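Local coordinates for actin-related protein 8 (Homo sapiens, PDB 4FO0) that binds ATP, hydrolyses it weakly, does not polymerise, and is a proposed core subunit of the INO80 chromatin remodelling complex, at residues 183-186 and 190-193; 213-218 and 575-580; 358-361 and 365-368; 524-527 and 532-535. All coordinates share one frame; numbering follows the deposited sequence.

How the interactions relate
The chain meets interaction 1 first. It closes a short turn, with three residues between its segments, where helix 170-187 ends. Interaction 2 opens next, on helix 211-225, and closes only at helix 574-580, so it spans more than 350 residues. Both interactions 3 and 4 fall within that span, one after the other. Each is again a short-range contact. Interaction 3 folds the loop after helix 353-359 back on the residues around that helix's end, and interaction 4 joins helices 516-527 and 530-535. No contact crosses another. Interaction 2 ties the C-terminal region to the sheet that holds strands 200-205 and 229-234. Interaction 4 lies, along the chain, between parallel strands 503-507 and 540-542 of the other sheet.

Interaction 1. Residues 183-186 and 190-193; sequences HAIQ and EIPL
I185 O accepts a hydrogen bond from I191 N at 2.9 Å, and the N-H points nearly straight at it, with an angle of 166°. The donor sits tilted from the carbonyl plane by 27°. Close packing accompanies this bond. I185 CG2 lies 3.7 Å from I191 CB, and the two side chains meet at a slant. I185 CG2 stands anti to the backbone N, beside the carbonyl carbon, which brings it near the carbonyl that takes the bond. Both isoleucines are buried, against I29 and R31 of strand 26-31.

The motif is the C-terminal end of a helix. Helix 170-187 runs out here, and E190, with positive phi, turns the chain toward strand 200-205 of the actin fold. Two CA-H...O contacts accompany the turn: E190 CA to Q186 O at 3.1 Å and Q186 CA to I191 O at 3.4 Å.

The solvent side is looser. Q186 is exposed and L193 partly so. The extended Q186 chain passes across L193, with Q186 CG 3.7 Å from L193 CG. Its amide oxygen, OE1, comes 3.4 Å from L193 CD1, a meeting of a polar atom with a methyl. E190 is exposed, and its CB comes 4.1 Å from Q186 O.

Interaction 2. Residues 213-218 and 575-580; sequences HVKELV and REWQRF
V218 N bonds V214 O at 2.9 Å, and L217 N adds a weak bond to the same oxygen, in the helical turn that brings V218 to W577. Across the contact the meeting is apolar. V218 CG1 sits over one face of the indole, 3.6 Å from the centroid of the six-membered ring and only 6° off its normal. This is a CH-pi contact. CG1 is anti to the backbone N (chi1 170°), which aims this methyl at the ring. K215 comes in differently: its CG is 4.0 Å from W577 CH2, and the two side chains cross at about a right angle. K215 O approaches the ring obliquely, 3.7 Å from W577 CZ2. The polar end of the indole is held as well, since W577 NE1 hydrogen-bonds N219 OD1. With W577 cut back to an alanine, V218 CG1 would probably lose the ring face it packs on, and N219 OD1 this donor.

Helix 211-225 is the helix of a beta-alpha-beta crossover between the parallel strands 200-205 and 229-234. V218 also packs on I230 and V232 of the latter strand. W577 reaches in from helix 574-580, which follows strand 572-573, the antiparallel neighbour of 229-234. L585 of helix 583-588 touches the indole too.

Interaction 3. Residues 358-361 and 365-368; sequences PMAL and ATFG
The loop between helix 353-359 and strand 375-377 folds back on the residues around the end of that helix, and here A360 meets T366 and F367. The 3-10 turn 365-367 carries the second half of the contact. A360 CB points toward it and is the central atom. F367 CE1 lies 3.6 Å from A360 CB, and F367 CZ is 3.8 Å from the same methyl. The ring comes at the methyl obliquely. F367 CG stands anti to the carbonyl carbon (chi1 -67°), and this turns the far end of the ring toward 358-361. CZ there also comes 4.0 Å from A360 O.

T366 meets the same methyl from its own position in the turn. Its CB is 3.8 Å from A360 CB, and its methyl CG2 is 4.0 Å away. The hydroxyl is used locally: T366 OG1 hydrogen-bonds Y363 O.

A360, T366 and F367 are all buried. F367 also packs on D282 and C286 of helix 280-293, and T366 on C286 and on V82 of helix 71-88. A serine in place of F367 would probably leave a gap beside A360 CB and against C286.

G368 N bonds A365 O at 2.9 Å, and G368 then takes positive phi as the 3-10 turn ends. L361 lies near V253 of the ATP site, its side chain about 8 Å from the nucleotide at the nearest atoms. This is a connection from helix to strand that turns back on itself before edge strand 375-377 of the six-stranded sheet, part of the ATP-binding actin fold.

Interaction 4. Residues 524-527 and 532-535; sequences ILNK and FRRI
R533 reaches across from helix 530-535 to L525 and N526 near the end of helix 516-527. The two helices form the link of a beta-alpha-beta crossover, between the parallel neighbouring strands 503-507 and 540-542 of the actin fold. Only four residues separate the segments, and the contact lies at the surface.

The second segment begins with F532. Its ring turns to another side and meets that of Y501, with the planes about 35° apart. It packs on D494 and K497 of helix 494-502 too.

R533 follows and carries the contact. Its CB points toward 524-527. With CG anti to the backbone N (chi1 -173°), the chain runs out extended to NE and delivers the guanidinium to the other helix. The R533 and L525 side chains cross at about a right angle. L525 CB lies over one face of the guanidinium, 3.8 Å from R533 NH2, and L525 CD1 is equally far from that nitrogen. R533 NH1 also comes near L525 O, but at an angle too poor for a hydrogen bond.

I535 packs on K498, so the helix faces 494-502 with one side and sends R533 out from another.

N526 runs beside R533 and points the same way. Its amide is turned only 16° from the guanidinium plane, and N526 OD1 sits in plane at the guanidinium edge, 3.9 Å from both R533 NH1 and R533 NH2.

Interaction 1. Residues 183-186 and 190-193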
loop_
_atom_site.group_PDB
_atom_site.type_symbol
_atom_site.label_atom_id
_atom_site.label_comp_id
_atom_site.label_asym_id
_atom_site.label_seq_id
_atom_site.Cartn_x
_atom_site.Cartn_y
_atom_site.Cartn_z
ATOM N N HIS A 183 -18.678 -9.639 -2.786
ATOM C CA HIS A 183 -19.144 -8.667 -3.771
ATOM C C HIS A 183 -18.215 -8.595 -4.990
ATOM O O HIS A 183 -18.676 -8.513 -6.125
ATOM C CB HIS A 183 -19.294 -7.284 -3.123
ATOM C CG HIS A 183 -19.646 -6.196 -4.086
ATOM N ND1 HIS A 183 -20.934 -5.985 -4.531
ATOM C CD2 HIS A 183 -18.876 -5.262 -4.699
ATOM C CE1 HIS A 183 -20.942 -4.963 -5.373
ATOM N NE2 HIS A 183 -19.707 -4.505 -5.490
ATOM N N ALA A 184 -16.907 -8.631 -4.760
ATOM C CA ALA A 184 -15.956 -8.463 -5.858
ATOM C C ALA A 184 -15.974 -9.670 -6.783
ATOM O O ALA A 184 -15.894 -9.543 -8.003
ATOM C CB ALA A 184 -14.579 -8.243 -5.327
ATOM N N ILE A 185 -16.080 -10.846 -6.189
ATOM C CA ILE A 185 -16.198 -12.072 -6.953
ATOM C C ILE A 185 -17.457 -12.140 -7.832
ATOM O O ILE A 185 -17.359 -12.524 -8.987
ATOM C CB ILE A 185 -16.087 -13.291 -6.037
ATOM C CG1 ILE A 185 -14.659 -13.384 -5.508
ATOM C CG2 ILE A 185 -16.425 -14.557 -6.785
ATOM C CD1 ILE A 185 -14.573 -14.067 -4.189
ATOM N N GLN A 186 -18.625 -11.754 -7.310
ATOM C CA GLN A 186 -19.841 -11.794 -8.127
ATOM C C GLN A 186 -19.816 -10.717 -9.199
ATOM O O GLN A 186 -20.240 -10.949 -10.329
ATOM C CB GLN A 186 -21.122 -11.566 -7.322
ATOM C CG GLN A 186 -21.144 -11.986 -5.879
ATOM C CD GLN A 186 -22.332 -11.353 -5.148
ATOM O OE1 GLN A 186 -22.412 -11.370 -3.913
ATOM N NE2 GLN A 186 -23.259 -10.778 -5.919
ATOM N N GLU A 190 -17.470 -11.979 -12.023
ATOM C CA GLU A 190 -18.732 -12.538 -12.475
ATOM C C GLU A 190 -18.830 -14.027 -12.172
ATOM O O GLU A 190 -19.132 -14.837 -13.039
ATOM C CB GLU A 190 -18.915 -12.270 -13.962
ATOM C CG GLU A 190 -18.978 -10.785 -14.280
ATOM C CD GLU A 190 -19.227 -10.508 -15.749
ATOM O OE1 GLU A 190 -19.270 -11.477 -16.534
ATOM O OE2 GLU A 190 -19.376 -9.323 -16.120
ATOM N N ILE A 191 -18.575 -14.371 -10.920
ATOM C CA ILE A 191 -18.688 -15.741 -10.465
ATOM C C ILE A 191 -19.730 -15.804 -9.372
ATOM O O ILE A 191 -19.550 -15.211 -8.316
ATOM C CB ILE A 191 -17.358 -16.230 -9.901
ATOM C CG1 ILE A 191 -16.293 -16.203 -10.996
ATOM C CG2 ILE A 191 -17.495 -17.626 -9.301
ATOM C CD1 ILE A 191 -14.951 -16.657 -10.523
ATOM N N PRO A 192 -20.839 -16.509 -9.629
ATOM C CA PRO A 192 -21.896 -16.669 -8.628
ATOM C C PRO A 192 -21.348 -17.366 -7.398
ATOM O O PRO A 192 -20.561 -18.309 -7.511
ATOM C CB PRO A 192 -22.922 -17.570 -9.327
ATOM C CG PRO A 192 -22.648 -17.400 -10.785
ATOM C CD PRO A 192 -21.169 -17.175 -10.899
ATOM N N LEU A 193 -21.778 -16.903 -6.233
ATOM C CA LEU A 193 -21.230 -17.369 -4.969
ATOM C C LEU A 193 -21.479 -18.849 -4.737
ATOM O O LEU A 193 -20.632 -19.555 -4.181
ATOM C CB LEU A 193 -21.791 -16.535 -3.818
ATOM C CG LEU A 193 -21.260 -15.099 -3.817
ATOM C CD1 LEU A 193 -21.653 -14.415 -2.541
ATOM C CD2 LEU A 193 -19.742 -15.075 -3.995
#

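Interaction 2. Residues 213-218 and 575-580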
loop_
_atom_site.group_PDB
_atom_site.type_symbol
_atom_site.label_atom_id
_atom_site.label_comp_id
_atom_site.label_asym_id
_atom_site.label_seq_id
_atom_site.Cartn_x
_atom_site.Cartn_y
_atom_site.Cartn_z
ATOM N N HIS A 213 -5.432 -14.177 13.119
ATOM C CA HIS A 213 -6.188 -13.509 12.068
ATOM C C HIS A 213 -6.169 -14.249 10.760
ATOM O O HIS A 213 -7.184 -14.304 10.062
ATOM C CB HIS A 213 -5.645 -12.109 11.845
ATOM C CG HIS A 213 -5.913 -11.193 12.986
ATOM N ND1 HIS A 213 -5.316 -9.959 13.109
ATOM C CD2 HIS A 213 -6.715 -11.339 14.065
ATOM C CE1 HIS A 213 -5.740 -9.382 14.218
ATOM N NE2 HIS A 213 -6.596 -10.197 14.812
ATOM N N VAL A 214 -4.998 -14.766 10.406
ATOM C CA VAL A 214 -4.862 -15.622 9.240
ATOM C C VAL A 214 -5.772 -16.841 9.406
ATOM O O VAL A 214 -6.563 -17.167 8.512
ATOM C CB VAL A 214 -3.418 -16.053 9.078
ATOM C CG1 VAL A 214 -3.262 -17.018 7.907
ATOM C CG2 VAL A 214 -2.571 -14.831 8.887
ATOM N N LYS A 215 -5.677 -17.489 10.566
ATOM C CA LYS A 215 -6.557 -18.603 10.900
ATOM C C LYS A 215 -8.006 -18.255 10.564
ATOM O O LYS A 215 -8.677 -18.970 9.823
ATOM C CB LYS A 215 -6.423 -18.943 12.381
ATOM C CG LYS A 215 -7.237 -20.137 12.842
ATOM C CD LYS A 215 -7.329 -20.207 14.371
ATOM C CE LYS A 215 -8.394 -19.257 14.919
ATOM N NZ LYS A 215 -8.355 -19.132 16.407
ATOM N N GLU A 216 -8.472 -17.133 11.099
ATOM C CA GLU A 216 -9.834 -16.664 10.881
ATOM C C GLU A 216 -10.193 -16.473 9.414
ATOM O O GLU A 216 -11.327 -16.727 9.007
ATOM C CB GLU A 216 -10.042 -15.333 11.602
ATOM C CG GLU A 216 -10.053 -15.431 13.113
ATOM C CD GLU A 216 -11.317 -16.074 13.637
ATOM O OE1 GLU A 216 -12.245 -16.302 12.827
ATOM O OE2 GLU A 216 -11.381 -16.350 14.855
ATOM N N LEU A 217 -9.237 -15.987 8.634
ATOM C CA LEU A 217 -9.470 -15.676 7.232
ATOM C C LEU A 217 -9.620 -16.967 6.459
ATOM O O LEU A 217 -10.556 -17.143 5.677
ATOM C CB LEU A 217 -8.297 -14.871 6.666
ATOM C CG LEU A 217 -8.270 -13.406 7.104
ATOM C CD1 LEU A 217 -6.960 -12.747 6.685
ATOM C CD2 LEU A 217 -9.472 -12.652 6.540
ATOM N N VAL A 218 -8.670 -17.863 6.681
ATOM C CA VAL A 218 -8.744 -19.199 6.142
ATOM C C VAL A 218 -10.092 -19.817 6.486
ATOM O O VAL A 218 -10.760 -20.406 5.634
ATOM C CB VAL A 218 -7.645 -20.080 6.723
ATOM C CG1 VAL A 218 -7.881 -21.528 6.329
ATOM C CG2 VAL A 218 -6.279 -19.585 6.265
ATOM N N ARG A 575 -12.653 -30.171 4.297
ATOM C CA ARG A 575 -12.909 -31.164 5.328
ATOM C C ARG A 575 -11.733 -31.337 6.277
ATOM O O ARG A 575 -11.925 -31.504 7.481
ATOM C CB ARG A 575 -13.370 -32.499 4.748
ATOM C CG ARG A 575 -14.318 -33.239 5.697
ATOM C CD ARG A 575 -15.040 -34.383 5.010
ATOM N NE ARG A 575 -14.115 -35.417 4.552
ATOM C CZ ARG A 575 -14.225 -36.706 4.854
ATOM N NH1 ARG A 575 -15.226 -37.130 5.615
ATOM N NH2 ARG A 575 -13.336 -37.574 4.388
ATOM N N GLU A 576 -10.518 -31.271 5.746
ATOM C CA GLU A 576 -9.342 -31.274 6.612
ATOM C C GLU A 576 -9.394 -30.088 7.576
ATOM O O GLU A 576 -8.963 -30.177 8.726
ATOM C CB GLU A 576 -8.058 -31.227 5.789
ATOM C CG GLU A 576 -8.054 -32.183 4.599
ATOM C CD GLU A 576 -6.901 -31.922 3.631
ATOM O OE1 GLU A 576 -6.373 -32.897 3.054
ATOM O OE2 GLU A 576 -6.522 -30.747 3.438
ATOM N N TRP A 577 -9.934 -28.974 7.108
ATOM C CA TRP A 577 -10.048 -27.807 7.945
ATOM C C TRP A 577 -11.101 -27.985 8.991
ATOM O O TRP A 577 -10.842 -27.801 10.192
ATOM C CB TRP A 577 -10.350 -26.571 7.118
ATOM C CG TRP A 577 -10.358 -25.330 7.960
ATOM C CD1 TRP A 577 -11.457 -24.620 8.411
ATOM C CD2 TRP A 577 -9.201 -24.630 8.515
ATOM N NE1 TRP A 577 -11.070 -23.558 9.174
ATOM C CE2 TRP A 577 -9.731 -23.505 9.275
ATOM C CE3 TRP A 577 -7.832 -24.810 8.451
ATOM C CZ2 TRP A 577 -8.909 -22.615 9.930
ATOM C CZ3 TRP A 577 -7.014 -23.906 9.118
ATOM C CH2 TRP A 577 -7.542 -22.836 9.841
ATOM N N GLN A 578 -12.304 -28.336 8.558
ATOM C CA GLN A 578 -13.409 -28.557 9.474
ATOM C C GLN A 578 -12.989 -29.495 10.588
ATOM O O GLN A 578 -13.421 -29.359 11.727
ATOM C CB GLN A 578 -14.595 -29.149 8.725
ATOM C CG GLN A 578 -15.900 -29.102 9.491
ATOM C CD GLN A 578 -17.104 -29.180 8.579
ATOM O OE1 GLN A 578 -16.978 -29.464 7.390
ATOM N NE2 GLN A 578 -18.282 -28.926 9.132
ATOM N N ARG A 579 -12.140 -30.452 10.244
ATOM C CA ARG A 579 -11.716 -31.479 11.177
ATOM C C ARG A 579 -10.621 -30.960 12.092
ATOM O O ARG A 579 -10.804 -30.866 13.299
ATOM C CB ARG A 579 -11.211 -32.698 10.415
ATOM C CG ARG A 579 -12.217 -33.825 10.302
ATOM C CD ARG A 579 -11.550 -35.166 10.544
ATOM N NE ARG A 579 -11.652 -36.040 9.383
ATOM C CZ ARG A 579 -12.447 -35.810 8.345
ATOM N NH1 ARG A 579 -13.211 -34.729 8.321
ATOM N NH2 ARG A 579 -12.475 -36.661 7.330
ATOM N N PHE A 580 -9.477 -30.629 11.510
ATOM C CA PHE A 580 -8.265 -30.410 12.279
ATOM C C PHE A 580 -8.000 -28.930 12.467
ATOM O O PHE A 580 -7.227 -28.532 13.332
ATOM C CB PHE A 580 -7.079 -31.055 11.580
ATOM C CG PHE A 580 -7.227 -32.530 11.386
ATOM C CD1 PHE A 580 -6.782 -33.410 12.348
ATOM C CD2 PHE A 580 -7.816 -33.032 10.245
ATOM C CE1 PHE A 580 -6.917 -34.769 12.176
ATOM C CE2 PHE A 580 -7.956 -34.389 10.066
ATOM C CZ PHE A 580 -7.505 -35.260 11.033
#

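Interaction 3. Residues 358-361 and 365-368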
loop_
_atom_site.group_PDB
_atom_site.type_symbol
_atom_site.label_atom_id
_atom_site.label_comp_id
_atom_site.label_asym_id
_atom_site.label_seq_id
_atom_site.Cartn_x
_atom_site.Cartn_y
_atom_site.Cartn_z
ATOM N N PRO A 358 8.191 13.093 -0.624
ATOM C CA PRO A 358 8.553 11.693 -0.894
ATOM C C PRO A 358 9.770 11.276 -0.086
ATOM O O PRO A 358 9.884 10.117 0.303
ATOM C CB PRO A 358 8.920 11.694 -2.386
ATOM C CG PRO A 358 8.281 12.913 -2.938
ATOM C CD PRO A 358 8.173 13.925 -1.837
ATOM N N MET A 359 10.680 12.214 0.153
ATOM C CA MET A 359 11.881 11.921 0.925
ATOM C C MET A 359 11.626 11.757 2.416
ATOM O O MET A 359 12.527 11.363 3.145
ATOM C CB MET A 359 12.935 12.994 0.722
ATOM C CG MET A 359 13.585 12.940 -0.633
ATOM S SD MET A 359 14.977 14.060 -0.701
ATOM C CE MET A 359 15.766 13.685 0.865
ATOM N N ALA A 360 10.419 12.060 2.882
ATOM C CA ALA A 360 10.110 11.780 4.275
ATOM C C ALA A 360 10.074 10.269 4.505
ATOM O O ALA A 360 10.173 9.815 5.643
ATOM C CB ALA A 360 8.829 12.420 4.692
ATOM N N LEU A 361 9.950 9.492 3.427
ATOM C CA LEU A 361 10.071 8.032 3.525
ATOM C C LEU A 361 11.450 7.625 4.039
ATOM O O LEU A 361 11.613 6.559 4.619
ATOM C CB LEU A 361 9.796 7.353 2.182
ATOM C CG LEU A 361 8.336 7.413 1.747
ATOM C CD1 LEU A 361 8.204 6.937 0.324
ATOM C CD2 LEU A 361 7.458 6.579 2.689
ATOM N N ALA A 365 10.682 10.772 10.685
ATOM C CA ALA A 365 10.367 11.619 11.828
ATOM C C ALA A 365 9.572 12.819 11.321
ATOM O O ALA A 365 8.842 13.469 12.067
ATOM C CB ALA A 365 11.632 12.072 12.512
ATOM N N THR A 366 9.737 13.106 10.035
ATOM C CA THR A 366 9.093 14.242 9.387
ATOM C C THR A 366 7.579 14.144 9.500
ATOM O O THR A 366 6.874 15.154 9.485
ATOM C CB THR A 366 9.487 14.305 7.887
ATOM O OG1 THR A 366 10.908 14.337 7.774
ATOM C CG2 THR A 366 8.926 15.527 7.214
ATOM N N PHE A 367 7.083 12.915 9.609
ATOM C CA PHE A 367 5.646 12.660 9.725
ATOM C C PHE A 367 5.060 13.181 11.018
ATOM O O PHE A 367 3.850 13.378 11.108
ATOM C CB PHE A 367 5.338 11.170 9.542
ATOM C CG PHE A 367 5.612 10.684 8.160
ATOM C CD1 PHE A 367 5.356 11.508 7.071
ATOM C CD2 PHE A 367 6.167 9.446 7.938
ATOM C CE1 PHE A 367 5.623 11.079 5.779
ATOM C CE2 PHE A 367 6.434 9.011 6.650
ATOM C CZ PHE A 367 6.162 9.822 5.569
ATOM N N GLY A 368 5.926 13.414 12.003
ATOM C CA GLY A 368 5.531 13.940 13.297
ATOM C C GLY A 368 4.654 13.000 14.101
ATOM O O GLY A 368 3.830 13.448 14.886
#

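Interaction 4. Residues 524-527 and 532-535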
loop_
_atom_site.group_PDB
_atom_site.type_symbol
_atom_site.label_atom_id
_atom_site.label_comp_id
_atom_site.label_asym_id
_atom_site.label_seq_id
_atom_site.Cartn_x
_atom_site.Cartn_y
_atom_site.Cartn_z
ATOM N N ILE A 524 21.752 3.653 -1.206
ATOM C CA ILE A 524 22.238 2.349 -0.777
ATOM C C ILE A 524 23.757 2.244 -0.937
ATOM O O ILE A 524 24.443 1.852 0.001
ATOM C CB ILE A 524 21.500 1.186 -1.460
ATOM C CG1 ILE A 524 20.029 1.192 -1.037
ATOM C CG2 ILE A 524 22.131 -0.147 -1.083
ATOM C CD1 ILE A 524 19.822 1.293 0.476
ATOM N N LEU A 525 24.278 2.634 -2.098
ATOM C CA LEU A 525 25.723 2.650 -2.316
ATOM C C LEU A 525 26.455 3.377 -1.208
ATOM O O LEU A 525 27.343 2.818 -0.559
ATOM C CB LEU A 525 26.065 3.332 -3.626
ATOM C CG LEU A 525 25.890 2.478 -4.868
ATOM C CD1 LEU A 525 26.749 3.040 -5.988
ATOM C CD2 LEU A 525 26.275 1.062 -4.541
ATOM N N ASN A 526 26.085 4.633 -0.998
ATOM C CA ASN A 526 26.771 5.468 -0.017
ATOM C C ASN A 526 26.623 4.979 1.413
ATOM O O ASN A 526 27.561 5.085 2.204
ATOM C CB ASN A 526 26.302 6.921 -0.116
ATOM C CG ASN A 526 26.478 7.492 -1.512
ATOM O OD1 ASN A 526 27.358 7.065 -2.274
ATOM N ND2 ASN A 526 25.634 8.460 -1.860
ATOM N N LYS A 527 25.449 4.442 1.736
ATOM C CA LYS A 527 25.114 4.050 3.106
ATOM C C LYS A 527 25.567 2.634 3.461
ATOM O O LYS A 527 25.789 2.332 4.629
ATOM C CB LYS A 527 23.603 4.155 3.343
ATOM C CG LYS A 527 23.132 5.417 4.037
ATOM C CD LYS A 527 23.310 6.627 3.159
ATOM C CE LYS A 527 22.795 7.881 3.845
ATOM N NZ LYS A 527 22.817 9.036 2.899
ATOM N N PHE A 532 31.558 -4.474 1.654
ATOM C CA PHE A 532 30.695 -5.176 0.697
ATOM C C PHE A 532 30.562 -4.420 -0.612
ATOM O O PHE A 532 30.455 -5.026 -1.686
ATOM C CB PHE A 532 29.302 -5.414 1.282
ATOM C CG PHE A 532 29.216 -6.618 2.173
ATOM C CD1 PHE A 532 29.105 -7.893 1.625
ATOM C CD2 PHE A 532 29.242 -6.481 3.562
ATOM C CE1 PHE A 532 29.021 -9.025 2.445
ATOM C CE2 PHE A 532 29.159 -7.604 4.394
ATOM C CZ PHE A 532 29.047 -8.882 3.832
ATOM N N ARG A 533 30.559 -3.094 -0.513
ATOM C CA ARG A 533 30.465 -2.230 -1.685
ATOM C C ARG A 533 31.575 -2.552 -2.678
ATOM O O ARG A 533 31.405 -2.393 -3.886
ATOM C CB ARG A 533 30.552 -0.765 -1.268
ATOM C CG ARG A 533 30.291 0.202 -2.397
ATOM C CD ARG A 533 31.005 1.517 -2.147
ATOM N NE ARG A 533 30.685 2.494 -3.181
ATOM C CZ ARG A 533 29.932 3.570 -2.974
ATOM N NH1 ARG A 533 29.439 3.810 -1.763
ATOM N NH2 ARG A 533 29.682 4.412 -3.969
ATOM N N ARG A 534 32.713 -3.000 -2.151
ATOM C CA ARG A 534 33.853 -3.391 -2.971
ATOM C C ARG A 534 33.673 -4.798 -3.526
ATOM O O ARG A 534 33.610 -5.000 -4.742
ATOM C CB ARG A 534 35.150 -3.281 -2.169
ATOM C CG ARG A 534 35.624 -1.839 -2.023
ATOM C CD ARG A 534 36.935 -1.732 -1.256
ATOM N NE ARG A 534 36.715 -1.403 0.149
ATOM C CZ ARG A 534 36.870 -2.260 1.153
ATOM N NH1 ARG A 534 37.267 -3.508 0.910
ATOM N NH2 ARG A 534 36.636 -1.862 2.402
ATOM N N ILE A 535 33.579 -5.768 -2.625
ATOM C CA ILE A 535 33.297 -7.146 -3.009
ATOM C C ILE A 535 32.219 -7.281 -4.093
ATOM O O ILE A 535 32.220 -8.249 -4.845
ATOM C CB ILE A 535 32.830 -7.952 -1.794
ATOM C CG1 ILE A 535 33.728 -7.659 -0.588
ATOM C CG2 ILE A 535 32.780 -9.434 -2.132
ATOM C CD1 ILE A 535 33.063 -7.929 0.755
#